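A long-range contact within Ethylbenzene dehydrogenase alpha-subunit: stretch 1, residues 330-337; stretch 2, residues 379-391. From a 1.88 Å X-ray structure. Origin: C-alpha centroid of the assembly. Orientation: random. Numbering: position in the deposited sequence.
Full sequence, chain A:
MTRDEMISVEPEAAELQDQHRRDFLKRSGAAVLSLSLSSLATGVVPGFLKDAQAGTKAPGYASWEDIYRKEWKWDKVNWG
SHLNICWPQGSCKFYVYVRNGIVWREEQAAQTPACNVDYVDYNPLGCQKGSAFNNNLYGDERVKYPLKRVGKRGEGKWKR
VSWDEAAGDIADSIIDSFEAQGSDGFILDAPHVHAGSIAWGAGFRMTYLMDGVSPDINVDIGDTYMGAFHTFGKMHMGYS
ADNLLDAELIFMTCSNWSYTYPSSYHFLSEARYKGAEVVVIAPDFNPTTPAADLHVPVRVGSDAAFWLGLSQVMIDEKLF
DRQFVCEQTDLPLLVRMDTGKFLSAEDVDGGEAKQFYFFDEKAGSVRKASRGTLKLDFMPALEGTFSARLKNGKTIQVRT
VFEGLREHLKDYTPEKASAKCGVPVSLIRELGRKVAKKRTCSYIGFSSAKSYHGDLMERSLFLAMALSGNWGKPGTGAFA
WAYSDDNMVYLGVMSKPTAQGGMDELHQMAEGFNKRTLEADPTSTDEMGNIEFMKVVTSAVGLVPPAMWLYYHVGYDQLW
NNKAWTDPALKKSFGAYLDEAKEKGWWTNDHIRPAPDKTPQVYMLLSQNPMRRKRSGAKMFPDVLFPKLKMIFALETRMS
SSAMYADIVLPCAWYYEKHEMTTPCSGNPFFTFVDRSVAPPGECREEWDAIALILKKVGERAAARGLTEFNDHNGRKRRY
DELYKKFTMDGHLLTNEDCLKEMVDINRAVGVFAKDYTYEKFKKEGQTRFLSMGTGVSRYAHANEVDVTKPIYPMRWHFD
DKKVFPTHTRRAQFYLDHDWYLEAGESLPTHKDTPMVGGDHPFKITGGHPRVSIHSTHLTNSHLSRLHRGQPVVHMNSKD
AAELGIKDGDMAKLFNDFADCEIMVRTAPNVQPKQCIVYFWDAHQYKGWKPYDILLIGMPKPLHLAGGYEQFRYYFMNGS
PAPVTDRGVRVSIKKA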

# COMPACT_ATOMS: atom_id res chain seq x y z
N ASP A 330 32.76 -2.74 -23.00
CA ASP A 330 34.05 -2.13 -23.14
C ASP A 330 35.14 -3.00 -22.51
O ASP A 330 36.29 -2.63 -22.57
CB ASP A 330 34.07 -0.71 -22.58
CG ASP A 330 33.90 -0.63 -21.07
OD1 ASP A 330 33.36 -1.60 -20.47
OD2 ASP A 330 34.30 0.42 -20.49
N LEU A 331 34.77 -4.16 -21.96
CA LEU A 331 35.77 -4.99 -21.29
C LEU A 331 36.98 -5.35 -22.17
O LEU A 331 38.09 -5.43 -21.68
CB LEU A 331 35.15 -6.24 -20.63
CG LEU A 331 34.10 -6.07 -19.52
CD1 LEU A 331 34.04 -7.37 -18.72
CD2 LEU A 331 34.34 -4.89 -18.64
N PRO A 332 36.78 -5.61 -23.48
CA PRO A 332 37.97 -5.81 -24.32
C PRO A 332 38.63 -4.55 -24.90
O PRO A 332 39.59 -4.69 -25.63
CB PRO A 332 37.43 -6.66 -25.47
CG PRO A 332 36.06 -6.18 -25.62
CD PRO A 332 35.54 -5.91 -24.24
N LEU A 333 38.14 -3.35 -24.61
CA LEU A 333 38.74 -2.17 -25.22
C LEU A 333 40.01 -1.83 -24.46
O LEU A 333 40.08 -2.01 -23.24
CB LEU A 333 37.80 -0.97 -25.23
CG LEU A 333 36.57 -1.11 -26.14
CD1 LEU A 333 35.68 0.11 -26.04
CD2 LEU A 333 36.95 -1.34 -27.62
N LEU A 334 40.98 -1.33 -25.21
CA LEU A 334 42.30 -1.05 -24.67
C LEU A 334 42.40 0.33 -24.04
O LEU A 334 41.87 1.33 -24.56
CB LEU A 334 43.33 -1.18 -25.75
CG LEU A 334 43.54 -2.57 -26.35
CD1 LEU A 334 44.52 -2.40 -27.56
CD2 LEU A 334 44.11 -3.54 -25.32
N VAL A 335 43.10 0.35 -22.91
CA VAL A 335 43.30 1.51 -22.10
C VAL A 335 44.80 1.68 -21.96
O VAL A 335 45.55 0.71 -21.87
CB VAL A 335 42.61 1.35 -20.72
CG1 VAL A 335 42.84 2.57 -19.87
CG2 VAL A 335 41.13 1.13 -20.90
N ARG A 336 45.23 2.94 -22.02
CA ARG A 336 46.62 3.32 -21.93
C ARG A 336 47.04 3.25 -20.48
O ARG A 336 46.32 3.75 -19.60
CB ARG A 336 46.79 4.74 -22.46
CG ARG A 336 46.50 4.92 -23.95
CD ARG A 336 46.65 6.35 -24.43
NE ARG A 336 47.93 6.94 -24.07
CZ ARG A 336 48.40 8.09 -24.56
NH1 ARG A 336 47.73 8.79 -25.45
NH2 ARG A 336 49.56 8.54 -24.13
N MET A 337 48.18 2.63 -20.21
CA MET A 337 48.68 2.52 -18.84
C MET A 337 49.36 3.80 -18.35
O MET A 337 49.61 3.95 -17.15
CB MET A 337 49.62 1.33 -18.70
CG MET A 337 48.92 -0.01 -18.81
SD MET A 337 47.79 -0.27 -17.47
CE MET A 337 46.24 0.39 -18.10
N MET A 379 37.64 -12.87 -32.12
CA MET A 379 37.54 -12.73 -30.67
C MET A 379 38.61 -11.79 -30.14
O MET A 379 39.79 -12.12 -30.17
CB MET A 379 37.67 -14.08 -29.98
CG MET A 379 36.36 -14.78 -29.71
SD MET A 379 35.47 -14.04 -28.32
CE MET A 379 34.77 -15.52 -27.57
N PRO A 380 38.21 -10.63 -29.61
CA PRO A 380 39.18 -9.72 -28.99
C PRO A 380 39.86 -10.35 -27.79
O PRO A 380 39.26 -11.18 -27.12
CB PRO A 380 38.32 -8.53 -28.54
CG PRO A 380 37.04 -8.65 -29.29
CD PRO A 380 36.84 -10.08 -29.58
N ALA A 381 41.07 -9.91 -27.50
CA ALA A 381 41.76 -10.26 -26.25
C ALA A 381 40.97 -9.74 -25.07
O ALA A 381 40.32 -8.70 -25.17
CB ALA A 381 43.18 -9.66 -26.22
N LEU A 382 41.01 -10.48 -23.97
CA LEU A 382 40.53 -9.99 -22.69
C LEU A 382 41.72 -9.93 -21.75
O LEU A 382 42.15 -8.85 -21.33
CB LEU A 382 39.44 -10.89 -22.11
CG LEU A 382 38.05 -10.66 -22.70
CD1 LEU A 382 37.06 -11.53 -21.98
CD2 LEU A 382 37.60 -9.19 -22.64
N GLU A 383 42.29 -11.09 -21.45
CA GLU A 383 43.42 -11.14 -20.54
C GLU A 383 44.66 -10.62 -21.25
O GLU A 383 44.86 -10.88 -22.44
CB GLU A 383 43.64 -12.56 -20.01
CG GLU A 383 42.47 -13.10 -19.11
CD GLU A 383 41.34 -13.74 -19.90
OE1 GLU A 383 41.36 -13.62 -21.15
OE2 GLU A 383 40.43 -14.37 -19.27
N GLY A 384 45.50 -9.89 -20.53
CA GLY A 384 46.82 -9.56 -21.05
C GLY A 384 47.25 -8.12 -20.93
O GLY A 384 46.44 -7.20 -20.75
N THR A 385 48.54 -7.92 -21.02
CA THR A 385 49.07 -6.58 -21.15
C THR A 385 49.90 -6.57 -22.40
O THR A 385 50.65 -7.50 -22.67
CB THR A 385 49.85 -6.15 -19.88
OG1 THR A 385 48.98 -6.30 -18.74
CG2 THR A 385 50.25 -4.70 -19.99
N PHE A 386 49.70 -5.53 -23.20
CA PHE A 386 50.22 -5.46 -24.54
C PHE A 386 50.91 -4.12 -24.70
O PHE A 386 51.02 -3.34 -23.75
CB PHE A 386 49.08 -5.61 -25.55
CG PHE A 386 48.21 -6.82 -25.33
CD1 PHE A 386 48.57 -8.06 -25.85
CD2 PHE A 386 47.03 -6.72 -24.61
CE1 PHE A 386 47.78 -9.18 -25.66
CE2 PHE A 386 46.23 -7.83 -24.41
CZ PHE A 386 46.61 -9.07 -24.93
N SER A 387 51.39 -3.86 -25.91
CA SER A 387 51.98 -2.58 -26.24
C SER A 387 51.39 -2.02 -27.53
O SER A 387 50.93 -2.77 -28.38
CB SER A 387 53.50 -2.68 -26.33
OG SER A 387 53.91 -4.01 -26.58
N ALA A 388 51.40 -0.70 -27.63
CA ALA A 388 51.00 0.01 -28.84
C ALA A 388 51.99 1.14 -29.10
O ALA A 388 52.41 1.82 -28.16
CB ALA A 388 49.60 0.56 -28.67
N ARG A 389 52.38 1.33 -30.36
CA ARG A 389 53.16 2.50 -30.77
C ARG A 389 52.22 3.65 -31.10
O ARG A 389 51.35 3.52 -31.95
CB ARG A 389 54.01 2.21 -32.01
CG ARG A 389 55.39 1.74 -31.69
CD ARG A 389 56.15 1.24 -32.93
NE ARG A 389 57.22 0.32 -32.53
CZ ARG A 389 57.97 -0.41 -33.36
NH1 ARG A 389 57.79 -0.34 -34.68
NH2 ARG A 389 58.94 -1.20 -32.88
N LEU A 390 52.43 4.79 -30.46
CA LEU A 390 51.63 5.96 -30.75
C LEU A 390 52.12 6.70 -32.00
O LEU A 390 53.15 6.34 -32.60
CB LEU A 390 51.61 6.88 -29.52
CG LEU A 390 51.09 6.19 -28.25
CD1 LEU A 390 50.91 7.18 -27.11
CD2 LEU A 390 49.76 5.46 -28.51
N LYS A 391 51.36 7.71 -32.41
CA LYS A 391 51.71 8.51 -33.58
C LYS A 391 53.00 9.30 -33.32
O LYS A 391 53.66 9.74 -34.26
CB LYS A 391 50.55 9.43 -34.01
CG LYS A 391 50.10 10.48 -33.00
CD LYS A 391 49.39 11.64 -33.70
CE LYS A 391 48.42 12.41 -32.79
NZ LYS A 391 48.63 12.22 -31.32
O HOH W 1 40.78 -6.78 -26.84

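How do the two backbones lie against each other? They come closest at Pro-332 and Leu-382, whose CA atoms are 5.2 Å apart, and then separate: the CA atoms of Leu-334 and Phe-386 are 9.1 Å apart, and those of Arg-336 and Ala-388 8.8 Å. Each stretch contributes a strand, but no direct hydrogen bond joins the stretches; side chains and one water make the contact. At the close end lies a type I turn from Asp-330 to Leu-333, closed by a hydrogen bond from Leu-333 N to Asp-330 O (2.8 Å), with Pro-332 within it.

Which apolar side chains fill the close end? Pro-332 has the largest covered area of any residue here. Its CB lies 3.7 Å from Pro-380 CB and 3.8 Å from Leu-382 CD2. The CA-to-CB bond of Leu-382 points sideways, yet the end of its side chain comes nearer, and CD2 also lies 4.3 Å from Leu-331 CB. These are van der Waals contacts between buried residues, shielding carbon from solvent.

What carries the polar link? One water bridges the backbones, donating to Pro-332 O at 2.7 Å and to Ala-381 O at 2.6 Å. Two carbonyl oxygens cannot bond each other, since both are acceptors; the water supplies a proton to each.

How is the wider part of the contact spanned? The CA-to-CB bond of Leu-334 points toward stretch 2, and Leu-334 CD2 lies 4.4 Å from Phe-386 CD2, a looser, oblique approach to the ring. Farther along, Leu-390 CD1 sits over one face of the Arg-336 guanidinium, 3.5 Å from Arg-336 NH2. A guanidinium is flat and bonds mainly in its plane, so a methyl group can cover its face while NE and NH2 are hydrogen-bonded just outside the stretches.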